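Local atomic coordinates of GH26C (PDB entry 6Q78), a protein that probably hydrolyses internal beta-1,4-mannosidic linkages in mannans, as an endo-acting beta-mannanase of glycoside hydrolase family 26. Residues 271-283 against 316-328. Residues are numbered along the deposited sequence; the frame is centred on the assembly and turned at random.
Sequences PDNRFFSESEYLA and KLKIVSDLAEERV
In the TIM barrel of this family 26 hydrolase, the loop and short helix that follow strand 265-269 pack against helix 306-327, which leads into strand 330-336; Lys316 on that helix reaches along the loop to Asn273. With CG anti to the carbonyl carbon (chi1 -66°) and the rest of the chain extended, Lys316 carries NZ to Asn273 O, a 2.8 Å hydrogen bond lying in the carbonyl plane. A lysine suits this place because its CG and CD pass Phe275 O and Lys316 CE lies over one face of the Phe276 ring, 4.0 Å from Phe276 CE1, while the ammonium also pairs with Asp301. A methionine in place of Lys316 would probably leave Asn273 O without this donor and Asp301 without this cation.

Next to the lysine, aromatic and branched side chains mesh. Tyr281 CD1 sits over the rim of the Phe275 face opposite Lys316 CG, with Phe275 CE2 in plane at the edge of the Tyr281 ring. Val320 CG2 touches both aromatics obliquely, 3.9 Å from Phe275 CZ and 3.6 Å from Tyr281 CE1, and Leu323 CD1 meets Tyr281 CD2 at 3.5 Å. A tyrosine suits this place because its ring packs on the helix while its hydroxyl hydrogen-bonds to Gly295 O. Ile319 turns CD1 onto the backbone joining Phe276 to Ser277, whose side chain N-caps helix 278-281.

Toward solvent, the Glu278 carboxylate faces two acids, and two bridging waters, each donating to both carboxylates it joins, probably ease the repulsion: one links Glu278 OE2 to Asp322 OD2, another Glu278 OE1 to Glu326 OE2. Beyond Leu282, Arg327 forms a salt bridge with Asp288, and its guanidinium bears Leu282 CD2 over one face, with NH2 3.7 Å from Leu282 CD1.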
loop_
_atom_site.group_PDB
_atom_site.type_symbol
_atom_site.label_atom_id
_atom_site.label_comp_id
_atom_site.label_asym_id
_atom_site.label_seq_id
_atom_site.Cartn_x
_atom_site.Cartn_y
_atom_site.Cartn_z
ATOM N N PRO A 271 4.562 -2.474 -8.859
ATOM C CA PRO A 271 4.759 -1.554 -9.991
ATOM C C PRO A 271 3.502 -0.719 -10.174
ATOM O O PRO A 271 2.484 -0.923 -9.486
ATOM C CB PRO A 271 4.920 -2.493 -11.194
ATOM C CG PRO A 271 4.095 -3.743 -10.785
ATOM C CD PRO A 271 4.341 -3.874 -9.270
ATOM N N ASP A 272 3.570 0.220 -11.113
ATOM C CA ASP A 272 2.378 0.879 -11.627
ATOM C C ASP A 272 1.753 -0.077 -12.637
ATOM O O ASP A 272 1.718 -1.276 -12.364
ATOM C CB ASP A 272 2.765 2.216 -12.241
ATOM C CG ASP A 272 1.627 3.204 -12.269
ATOM O OD1 ASP A 272 0.906 3.220 -13.292
ATOM O OD2 ASP A 272 1.471 3.991 -11.303
ATOM N N ASN A 273 1.227 0.415 -13.756
ATOM C CA ASN A 273 0.411 -0.422 -14.642
ATOM C C ASN A 273 1.082 -0.724 -15.982
ATOM O O ASN A 273 0.392 -1.101 -16.936
ATOM C CB ASN A 273 -0.956 0.223 -14.885
ATOM C CG ASN A 273 -0.835 1.494 -15.720
ATOM O OD1 ASN A 273 0.233 1.779 -16.257
ATOM N ND2 ASN A 273 -1.918 2.222 -15.873
ATOM N N ARG A 274 2.406 -0.603 -16.050
ATOM C CA ARG A 274 3.138 -0.636 -17.314
ATOM C C ARG A 274 3.647 -2.049 -17.614
ATOM O O ARG A 274 4.829 -2.295 -17.795
ATOM C CB ARG A 274 4.283 0.369 -17.287
ATOM C CG ARG A 274 3.765 1.806 -17.208
ATOM C CD ARG A 274 4.935 2.752 -16.887
ATOM N NE ARG A 274 5.860 2.752 -18.005
ATOM C CZ ARG A 274 5.790 3.583 -19.040
ATOM N NH1 ARG A 274 4.827 4.495 -19.108
ATOM N NH2 ARG A 274 6.687 3.500 -20.009
ATOM N N PHE A 275 2.701 -2.987 -17.643
ATOM C CA PHE A 275 2.990 -4.355 -18.026
ATOM C C PHE A 275 1.731 -4.979 -18.612
ATOM O O PHE A 275 0.605 -4.593 -18.276
ATOM C CB PHE A 275 3.483 -5.165 -16.806
ATOM C CG PHE A 275 2.454 -5.328 -15.731
ATOM C CD1 PHE A 275 1.595 -6.432 -15.700
ATOM C CD2 PHE A 275 2.344 -4.378 -14.726
ATOM C CE1 PHE A 275 0.650 -6.584 -14.679
ATOM C CE2 PHE A 275 1.381 -4.525 -13.721
ATOM C CZ PHE A 275 0.530 -5.622 -13.712
ATOM N N PHE A 276 1.948 -5.974 -19.474
ATOM C CA PHE A 276 0.872 -6.722 -20.099
ATOM C C PHE A 276 1.069 -8.219 -19.987
ATOM O O PHE A 276 0.298 -8.973 -20.603
ATOM C CB PHE A 276 0.781 -6.393 -21.593
ATOM C CG PHE A 276 0.360 -4.993 -21.878
ATOM C CD1 PHE A 276 -0.973 -4.686 -22.026
ATOM C CD2 PHE A 276 1.304 -3.990 -22.017
ATOM C CE1 PHE A 276 -1.378 -3.410 -22.298
ATOM C CE2 PHE A 276 0.906 -2.701 -22.282
ATOM C CZ PHE A 276 -0.441 -2.411 -22.424
ATOM N N SER A 277 2.091 -8.669 -19.262
ATOM C CA SER A 277 2.404 -10.085 -19.192
ATOM C C SER A 277 3.031 -10.416 -17.840
ATOM O O SER A 277 3.534 -9.540 -17.121
ATOM C CB SER A 277 3.396 -10.447 -20.294
ATOM O OG SER A 277 4.637 -9.803 -20.080
ATOM N N GLU A 278 3.006 -11.714 -17.504
ATOM C CA GLU A 278 3.679 -12.166 -16.285
ATOM C C GLU A 278 5.168 -11.848 -16.328
ATOM O O GLU A 278 5.741 -11.394 -15.332
ATOM C CB GLU A 278 3.493 -13.675 -16.103
ATOM C CG GLU A 278 2.082 -14.103 -15.841
ATOM C CD GLU A 278 1.921 -15.615 -15.680
ATOM O OE1 GLU A 278 2.925 -16.364 -15.706
ATOM O OE2 GLU A 278 0.756 -16.043 -15.530
ATOM N N SER A 279 5.824 -12.112 -17.475
ATOM C CA SER A 279 7.247 -11.823 -17.575
ATOM C C SER A 279 7.546 -10.352 -17.319
ATOM O O SER A 279 8.542 -10.027 -16.661
ATOM C CB SER A 279 7.781 -12.244 -18.937
ATOM O OG SER A 279 7.728 -13.661 -19.018
ATOM N N GLU A 280 6.692 -9.449 -17.811
ATOM C CA GLU A 280 6.979 -8.037 -17.591
ATOM C C GLU A 280 6.694 -7.640 -16.154
ATOM O O GLU A 280 7.463 -6.879 -15.566
ATOM C CB GLU A 280 6.266 -7.133 -18.593
ATOM C CG GLU A 280 6.783 -5.667 -18.579
ATOM C CD GLU A 280 8.316 -5.482 -18.834
ATOM O OE1 GLU A 280 9.018 -6.360 -19.426
ATOM O OE2 GLU A 280 8.827 -4.406 -18.449
ATOM N N TYR A 281 5.631 -8.185 -15.553
ATOM C CA TYR A 281 5.384 -7.927 -14.135
ATOM C C TYR A 281 6.563 -8.362 -13.289
ATOM O O TYR A 281 6.901 -7.711 -12.296
ATOM C CB TYR A 281 4.125 -8.660 -13.671
ATOM C CG TYR A 281 3.797 -8.364 -12.245
ATOM C CD1 TYR A 281 3.143 -7.191 -11.901
ATOM C CD2 TYR A 281 4.141 -9.255 -11.230
ATOM C CE1 TYR A 281 2.837 -6.915 -10.546
ATOM C CE2 TYR A 281 3.852 -8.995 -9.901
ATOM C CZ TYR A 281 3.209 -7.826 -9.567
ATOM O OH TYR A 281 2.939 -7.607 -8.219
ATOM N N LEU A 282 7.188 -9.486 -13.641
ATOM C CA LEU A 282 8.259 -10.094 -12.850
ATOM C C LEU A 282 9.655 -9.562 -13.195
ATOM O O LEU A 282 10.646 -10.010 -12.582
ATOM C CB LEU A 282 8.235 -11.634 -13.011
ATOM C CG LEU A 282 7.019 -12.361 -12.413
ATOM C CD1 LEU A 282 6.936 -13.798 -12.908
ATOM C CD2 LEU A 282 7.097 -12.364 -10.897
ATOM N N ALA A 283 9.755 -8.624 -14.142
ATOM C CA ALA A 283 11.062 -8.150 -14.599
ATOM C C ALA A 283 11.990 -7.743 -13.449
ATOM O O ALA A 283 13.170 -8.129 -13.426
ATOM C CB ALA A 283 10.900 -7.022 -15.624
ATOM N N LYS A 316 -4.551 -6.799 -16.336
ATOM C CA LYS A 316 -3.321 -6.671 -15.582
ATOM C C LYS A 316 -3.508 -7.205 -14.165
ATOM O O LYS A 316 -2.637 -7.917 -13.643
ATOM C CB LYS A 316 -2.878 -5.212 -15.606
ATOM C CG LYS A 316 -2.470 -4.718 -17.006
ATOM C CD LYS A 316 -2.361 -3.190 -16.990
ATOM C CE LYS A 316 -2.132 -2.636 -18.402
ATOM N NZ LYS A 316 -2.021 -1.127 -18.273
ATOM N N LEU A 317 -4.656 -6.914 -13.534
ATOM C CA LEU A 317 -4.884 -7.436 -12.186
ATOM C C LEU A 317 -4.979 -8.956 -12.186
ATOM O O LEU A 317 -4.610 -9.593 -11.179
ATOM C CB LEU A 317 -6.111 -6.773 -11.544
ATOM C CG LEU A 317 -6.226 -6.874 -10.011
ATOM C CD1 LEU A 317 -4.981 -6.338 -9.323
ATOM C CD2 LEU A 317 -7.461 -6.122 -9.526
ATOM N N LYS A 318 -5.489 -9.554 -13.291
ATOM C CA LYS A 318 -5.579 -11.008 -13.369
ATOM C C LYS A 318 -4.198 -11.633 -13.411
ATOM O O LYS A 318 -3.978 -12.725 -12.853
ATOM C CB LYS A 318 -6.419 -11.429 -14.579
ATOM C CG LYS A 318 -6.573 -12.951 -14.718
ATOM C CD LYS A 318 -7.410 -13.528 -13.566
ATOM C CE LYS A 318 -7.736 -15.018 -13.842
ATOM N NZ LYS A 318 -8.334 -15.679 -12.643
ATOM N N ILE A 319 -3.250 -10.964 -14.081
ATOM C CA ILE A 319 -1.867 -11.431 -14.061
ATOM C C ILE A 319 -1.354 -11.479 -12.627
ATOM O O ILE A 319 -0.723 -12.455 -12.210
ATOM C CB ILE A 319 -0.983 -10.503 -14.908
ATOM C CG1 ILE A 319 -1.260 -10.700 -16.412
ATOM C CG2 ILE A 319 0.467 -10.719 -14.584
ATOM C CD1 ILE A 319 -0.604 -9.596 -17.256
ATOM N N VAL A 320 -1.507 -10.370 -11.895
ATOM C CA VAL A 320 -1.091 -10.338 -10.495
ATOM C C VAL A 320 -1.794 -11.436 -9.714
ATOM O O VAL A 320 -1.173 -12.148 -8.913
ATOM C CB VAL A 320 -1.357 -8.948 -9.888
ATOM C CG1 VAL A 320 -0.920 -8.857 -8.392
ATOM C CG2 VAL A 320 -0.653 -7.854 -10.738
ATOM N N SER A 321 -3.113 -11.535 -9.885
ATOM C CA SER A 321 -3.889 -12.523 -9.131
ATOM C C SER A 321 -3.446 -13.952 -9.463
ATOM O O SER A 321 -3.331 -14.799 -8.563
ATOM C CB SER A 321 -5.375 -12.309 -9.426
ATOM O OG SER A 321 -6.191 -13.332 -8.882
ATOM N N ASP A 322 -3.172 -14.232 -10.740
ATOM C CA ASP A 322 -2.699 -15.567 -11.115
ATOM C C ASP A 322 -1.349 -15.878 -10.479
ATOM O O ASP A 322 -1.117 -17.006 -10.011
ATOM C CB ASP A 322 -2.560 -15.708 -12.636
ATOM C CG ASP A 322 -3.884 -15.893 -13.350
ATOM O OD1 ASP A 322 -4.900 -16.221 -12.685
ATOM O OD2 ASP A 322 -3.888 -15.750 -14.607
ATOM N N LEU A 323 -0.429 -14.909 -10.487
ATOM C CA LEU A 323 0.878 -15.160 -9.892
ATOM C C LEU A 323 0.773 -15.348 -8.387
ATOM O O LEU A 323 1.472 -16.192 -7.809
ATOM C CB LEU A 323 1.816 -14.001 -10.191
ATOM C CG LEU A 323 2.357 -13.950 -11.604
ATOM C CD1 LEU A 323 3.080 -12.596 -11.751
ATOM C CD2 LEU A 323 3.301 -15.125 -11.870
ATOM N N ALA A 324 -0.087 -14.562 -7.727
ATOM C CA ALA A 324 -0.289 -14.750 -6.291
ATOM C C ALA A 324 -0.869 -16.130 -5.974
ATOM O O ALA A 324 -0.499 -16.759 -4.976
ATOM C CB ALA A 324 -1.196 -13.638 -5.761
ATOM N N GLU A 325 -1.785 -16.627 -6.809
ATOM C CA GLU A 325 -2.278 -17.988 -6.595
ATOM C C GLU A 325 -1.151 -19.005 -6.762
ATOM O O GLU A 325 -0.989 -19.910 -5.937
ATOM C CB GLU A 325 -3.423 -18.268 -7.562
ATOM C CG GLU A 325 -4.726 -17.589 -7.198
ATOM C CD GLU A 325 -5.931 -18.293 -7.776
ATOM O OE1 GLU A 325 -6.308 -19.368 -7.260
ATOM O OE2 GLU A 325 -6.492 -17.776 -8.760
ATOM N N GLU A 326 -0.332 -18.846 -7.789
ATOM C CA GLU A 326 0.721 -19.828 -8.047
ATOM C C GLU A 326 1.805 -19.818 -6.966
ATOM O O GLU A 326 2.323 -20.886 -6.597
ATOM C CB GLU A 326 1.314 -19.583 -9.433
ATOM C CG GLU A 326 0.399 -20.092 -10.533
ATOM C CD GLU A 326 0.856 -19.671 -11.902
ATOM O OE1 GLU A 326 0.066 -19.822 -12.860
ATOM O OE2 GLU A 326 2.004 -19.176 -12.002
ATOM N N ARG A 327 2.144 -18.636 -6.432
ATOM C CA ARG A 327 3.284 -18.479 -5.533
ATOM C C ARG A 327 2.864 -18.365 -4.073
ATOM O O ARG A 327 3.717 -18.151 -3.207
ATOM C CB ARG A 327 4.146 -17.297 -5.962
ATOM C CG ARG A 327 4.865 -17.589 -7.300
ATOM C CD ARG A 327 5.113 -16.348 -8.081
ATOM N NE ARG A 327 5.709 -16.669 -9.379
ATOM C CZ ARG A 327 6.996 -16.503 -9.673
ATOM N NH1 ARG A 327 7.833 -16.030 -8.758
ATOM N NH2 ARG A 327 7.446 -16.814 -10.887
ATOM N N VAL A 328 1.582 -18.570 -3.776
ATOM C CA VAL A 328 1.036 -18.457 -2.423
ATOM C C VAL A 328 1.344 -17.089 -1.823
ATOM O O VAL A 328 1.892 -16.984 -0.724
ATOM C CB VAL A 328 1.466 -19.626 -1.506
ATOM C CG1 VAL A 328 0.560 -19.702 -0.311
ATOM C CG2 VAL A 328 1.445 -20.943 -2.290
HETATM O O HOH W 1 -1.830 -14.688 -15.897
HETATM O O HOH W 2 3.245 -18.872 -14.699
#